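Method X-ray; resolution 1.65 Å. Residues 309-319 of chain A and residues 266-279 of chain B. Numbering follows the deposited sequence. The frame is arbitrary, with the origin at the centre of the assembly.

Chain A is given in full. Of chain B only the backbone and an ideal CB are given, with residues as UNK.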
# COMPACT_ATOMS: atom_id res chain seq x y z
N HIS A 309 3.37 -3.61 6.41
CA HIS A 309 2.30 -3.71 7.41
C HIS A 309 2.37 -5.02 8.16
O HIS A 309 2.31 -5.04 9.39
CB HIS A 309 0.94 -3.52 6.75
CG HIS A 309 -0.20 -3.74 7.68
ND1 HIS A 309 -0.73 -4.99 7.90
CD2 HIS A 309 -0.89 -2.89 8.49
CE1 HIS A 309 -1.72 -4.90 8.78
NE2 HIS A 309 -1.83 -3.64 9.16
N GLU A 310 2.47 -6.15 7.42
CA GLU A 310 2.60 -7.45 8.11
C GLU A 310 3.85 -7.59 8.99
O GLU A 310 3.80 -8.23 10.02
CB GLU A 310 2.42 -8.58 7.12
CG GLU A 310 3.51 -8.64 6.08
CD GLU A 310 3.17 -9.60 4.94
OE1 GLU A 310 2.03 -10.15 4.84
OE2 GLU A 310 4.06 -9.82 4.11
N LEU A 311 4.96 -6.93 8.63
CA LEU A 311 6.10 -6.90 9.54
C LEU A 311 5.71 -6.21 10.89
O LEU A 311 6.08 -6.70 11.96
CB LEU A 311 7.31 -6.22 8.86
CG LEU A 311 8.54 -6.07 9.78
CD1 LEU A 311 9.15 -7.44 10.12
CD2 LEU A 311 9.52 -5.13 9.07
N VAL A 312 4.94 -5.10 10.82
CA VAL A 312 4.50 -4.46 12.06
C VAL A 312 3.62 -5.43 12.87
O VAL A 312 3.78 -5.52 14.11
CB VAL A 312 3.67 -3.19 11.76
CG1 VAL A 312 3.16 -2.56 13.09
CG2 VAL A 312 4.56 -2.16 11.01
N VAL A 313 2.71 -6.15 12.20
CA VAL A 313 1.86 -7.11 12.92
C VAL A 313 2.71 -8.19 13.58
O VAL A 313 2.44 -8.62 14.69
CB VAL A 313 0.78 -7.68 12.02
CG1 VAL A 313 -0.10 -8.70 12.83
CG2 VAL A 313 -0.09 -6.53 11.47
N LEU A 314 3.77 -8.60 12.91
CA LEU A 314 4.54 -9.71 13.44
C LEU A 314 5.25 -9.20 14.68
O LEU A 314 5.41 -9.96 15.64
CB LEU A 314 5.51 -10.17 12.36
CG LEU A 314 6.37 -11.39 12.75
CD1 LEU A 314 5.49 -12.63 13.03
CD2 LEU A 314 7.39 -11.63 11.61
N ALA A 315 5.68 -7.94 14.67
CA ALA A 315 6.28 -7.28 15.89
C ALA A 315 5.27 -7.30 17.05
O ALA A 315 5.66 -7.44 18.22
CB ALA A 315 6.69 -5.86 15.63
N ARG A 316 3.98 -7.09 16.76
CA ARG A 316 2.97 -7.22 17.81
C ARG A 316 2.99 -8.61 18.45
O ARG A 316 2.66 -8.73 19.64
CB ARG A 316 1.57 -6.96 17.28
CG ARG A 316 1.33 -5.51 16.87
CD ARG A 316 -0.16 -5.30 16.48
NE ARG A 316 -1.07 -5.70 17.57
CZ ARG A 316 -1.45 -4.92 18.57
NH1 ARG A 316 -0.98 -3.66 18.71
NH2 ARG A 316 -2.29 -5.42 19.49
N LYS A 317 3.37 -9.64 17.67
CA LYS A 317 3.31 -11.02 18.16
C LYS A 317 4.50 -11.45 18.98
O LYS A 317 4.38 -12.32 19.86
CB LYS A 317 3.19 -12.03 17.03
CG LYS A 317 2.08 -11.87 16.02
CD LYS A 317 0.72 -11.95 16.63
CE LYS A 317 0.09 -10.51 16.86
NZ LYS A 317 -1.35 -10.70 17.35
N PHE A 318 5.66 -10.86 18.67
CA PHE A 318 6.95 -11.37 19.20
C PHE A 318 7.81 -10.25 19.81
O PHE A 318 8.35 -9.38 19.10
CB PHE A 318 7.68 -12.19 18.12
CG PHE A 318 6.96 -13.45 17.68
CD1 PHE A 318 6.89 -14.57 18.51
CD2 PHE A 318 6.35 -13.51 16.45
CE1 PHE A 318 6.23 -15.74 18.08
CE2 PHE A 318 5.69 -14.67 16.02
CZ PHE A 318 5.64 -15.79 16.85
N SER A 319 8.00 -10.30 21.12
CA SER A 319 8.86 -9.31 21.82
C SER A 319 10.37 -9.44 21.50
O SER A 319 11.13 -8.51 21.80
CB SER A 319 8.72 -9.37 23.35
OG SER A 319 8.98 -10.68 23.80
N UNK B 266 -2.89 -18.41 16.00
CA UNK B 266 -1.96 -18.93 17.01
C UNK B 266 -0.53 -19.12 16.50
O UNK B 266 0.08 -20.18 16.71
CB UNK B 266 -2.48 -20.27 17.54
N UNK B 267 0.02 -18.10 15.85
CA UNK B 267 1.46 -18.14 15.54
C UNK B 267 2.31 -18.04 16.82
O UNK B 267 3.48 -18.42 16.82
CB UNK B 267 1.83 -17.00 14.58
N UNK B 268 1.74 -17.44 17.87
CA UNK B 268 2.39 -17.35 19.19
C UNK B 268 1.36 -17.86 20.21
O UNK B 268 0.61 -17.06 20.79
CB UNK B 268 2.84 -15.92 19.51
N UNK B 269 1.27 -19.20 20.38
CA UNK B 269 0.21 -19.81 21.20
C UNK B 269 0.07 -19.23 22.60
O UNK B 269 -1.05 -19.02 23.07
CB UNK B 269 0.47 -21.31 21.32
N UNK B 270 1.20 -18.93 23.24
CA UNK B 270 1.17 -18.51 24.64
C UNK B 270 0.44 -17.20 24.81
O UNK B 270 -0.01 -16.86 25.91
CB UNK B 270 2.59 -18.39 25.19
N UNK B 271 0.33 -16.45 23.71
CA UNK B 271 -0.35 -15.15 23.80
C UNK B 271 -1.85 -15.26 23.76
O UNK B 271 -2.52 -14.25 23.96
CB UNK B 271 0.11 -14.23 22.66
N UNK B 272 -2.37 -16.47 23.53
CA UNK B 272 -3.81 -16.71 23.42
C UNK B 272 -4.38 -15.86 22.29
O UNK B 272 -3.83 -15.84 21.18
CB UNK B 272 -4.52 -16.40 24.74
N UNK B 273 -5.47 -15.15 22.61
CA UNK B 273 -6.16 -14.23 21.69
C UNK B 273 -5.21 -13.23 21.02
O UNK B 273 -5.46 -12.85 19.90
CB UNK B 273 -7.25 -13.47 22.45
N UNK B 274 -4.11 -12.86 21.70
CA UNK B 274 -3.11 -11.95 21.12
C UNK B 274 -2.03 -12.63 20.24
O UNK B 274 -1.08 -11.98 19.83
CB UNK B 274 -2.42 -11.20 22.26
N UNK B 275 -2.16 -13.92 19.97
CA UNK B 275 -1.12 -14.65 19.23
C UNK B 275 -1.43 -14.88 17.75
O UNK B 275 -0.79 -15.70 17.13
CB UNK B 275 -0.89 -16.01 19.90
N UNK B 276 -2.46 -14.21 17.22
CA UNK B 276 -2.93 -14.45 15.83
C UNK B 276 -2.26 -13.42 14.92
O UNK B 276 -2.06 -12.27 15.33
CB UNK B 276 -4.45 -14.36 15.73
N UNK B 277 -1.94 -13.89 13.72
CA UNK B 277 -1.18 -13.12 12.73
C UNK B 277 -2.03 -12.93 11.49
O UNK B 277 -3.29 -13.16 11.51
CB UNK B 277 0.14 -13.81 12.38
N UNK B 278 -1.39 -12.47 10.40
CA UNK B 278 -2.06 -12.12 9.16
C UNK B 278 -1.31 -12.62 7.94
O UNK B 278 -0.07 -12.74 7.95
CB UNK B 278 -2.24 -10.60 9.07
N UNK B 279 -2.05 -12.85 6.87
CA UNK B 279 -1.44 -13.10 5.58
C UNK B 279 -2.40 -12.63 4.48
O UNK B 279 -3.65 -12.60 4.64
CB UNK B 279 -1.09 -14.58 5.42

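Position 266 points its CA-to-CB bond away from chain A, and nothing of that chain lies within 5.5 Å of the ideal CB. Phi is positive (55°), which glycine or asparagine tolerates best, but chain A sets no demand. The residue is Arg B266. It turns back on its own loop and pairs with acidic groups at 273 and 276.

Position 267 points toward chain A, with the ideal CB 4.6 Å from Phe A318 CZ. A compact apolar side chain would suit. It is Val B267; Val B267 CG2 lies 3.9 Å from Lys A317 CG and 4.1 Å from Phe A318 CE2.

Position 268 also points toward chain A. Its ideal CB is 3.7 Å from Phe A318 CE1 and 3.9 Å from Lys A317 O, a carbonyl at the end of the helix. A donor is wanted, preferably on a flat group: histidine, asparagine or glutamine could serve. It is His B268. His B268 ND1 donates to Lys A317 O (2.7 Å), and the ring runs nearly parallel to that of Phe A318, slid so that the two barely overlap.

Positions 269 and 270 are out of reach, so many residues would do. They are Pro B269 and Ala B270.

Position 271 points toward chain A with room to extend. A longer apolar side chain suits. Leu B271 brings CD1 to 3.3 Å from Lys A317 O.

Position 272 has phi 59° and psi -130°, which favours glycine; it is Gly B272. Position 273 points away, leaving the choice open; it is Asp B273, and Asp B273 OD1 forms a salt bridge with Arg B266 NH2 (3.1 Å).

Position 274 points sideways, its ideal CB 5.0 Å from Lys A317 NZ. Small or polar residues are plausible. In Ala B274 the backbone O accepts from Lys A317 NZ (2.8 Å).

At 275 an ideal CB would lie 2.0 Å from the backbone O of position 268. Only glycine fits, and it is Gly B275.

Position 276 points away, near the backbone N of 266. A short acceptor such as aspartate or asparagine would suit. In Asp B276, OD1 accepts from Arg B266 N (2.7 Å) and forms a salt bridge with Arg B266 NH1 (2.7 Å). Asp B276 O accepts from Lys A317 NZ (2.7 Å).

Position 277 starts sideways, beside Val A313 and Lys A317. A large apolar side chain could reach the helix. Phe B277 does: Leu A314 CD1 sits over one ring face, and Val A313 CG1 lies at the ring edge, 3.6 Å from Phe B277 CD1.

Position 278 points toward Val A313 CG1, 4.7 Å from the ideal CB. Valine, isoleucine or leucine would suit. Val B278 places CG1 3.9 Å from Val A313 CG1.

Position 279 points away, its ideal CB 5.5 Å from Glu A310 OE1. Phi -151° and psi 152° are open to most residues, so the geometry does not call for glycine. It is Gly B279.

Chain B, residues 266-279: RVHPALGDAGDFVG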
# COMPACT_ATOMS: atom_id res chain seq x y z
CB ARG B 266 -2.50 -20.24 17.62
CG ARG B 266 -3.77 -20.01 18.49
CD ARG B 266 -3.66 -18.72 19.34
NE ARG B 266 -4.82 -18.49 20.25
CZ ARG B 266 -5.98 -17.94 19.89
NH1 ARG B 266 -6.19 -17.57 18.64
NH2 ARG B 266 -6.96 -17.76 20.79
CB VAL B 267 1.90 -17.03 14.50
CG1 VAL B 267 1.08 -17.20 13.17
CG2 VAL B 267 1.81 -15.67 15.08
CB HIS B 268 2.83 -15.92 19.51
CG HIS B 268 3.71 -15.82 20.72
ND1 HIS B 268 4.55 -14.76 20.97
CD2 HIS B 268 3.91 -16.69 21.75
CE1 HIS B 268 5.21 -14.96 22.10
NE2 HIS B 268 4.83 -16.13 22.60
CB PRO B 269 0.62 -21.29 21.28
CG PRO B 269 1.33 -21.53 20.01
CD PRO B 269 2.10 -20.23 19.73
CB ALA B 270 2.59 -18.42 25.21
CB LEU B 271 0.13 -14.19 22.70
CG LEU B 271 1.49 -13.52 22.86
CD1 LEU B 271 1.66 -12.41 21.80
CD2 LEU B 271 1.64 -12.95 24.21
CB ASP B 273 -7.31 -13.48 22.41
CG ASP B 273 -8.54 -14.37 22.69
OD1 ASP B 273 -8.51 -15.57 22.32
OD2 ASP B 273 -9.54 -13.89 23.28
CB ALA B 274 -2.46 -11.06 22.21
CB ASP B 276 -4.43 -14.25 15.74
CG ASP B 276 -5.22 -15.38 16.41
OD1 ASP B 276 -4.66 -16.45 16.76
OD2 ASP B 276 -6.43 -15.19 16.54
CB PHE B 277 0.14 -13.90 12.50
CG PHE B 277 1.19 -13.19 11.64
CD1 PHE B 277 1.43 -11.82 11.78
CD2 PHE B 277 1.93 -13.93 10.70
CE1 PHE B 277 2.41 -11.16 10.94
CE2 PHE B 277 2.92 -13.26 9.89
CZ PHE B 277 3.14 -11.88 10.05
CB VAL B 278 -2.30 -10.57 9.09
CG1 VAL B 278 -0.96 -9.81 9.18
CG2 VAL B 278 -3.12 -10.17 7.86
O HOH W 1 2.09 -12.25 6.69
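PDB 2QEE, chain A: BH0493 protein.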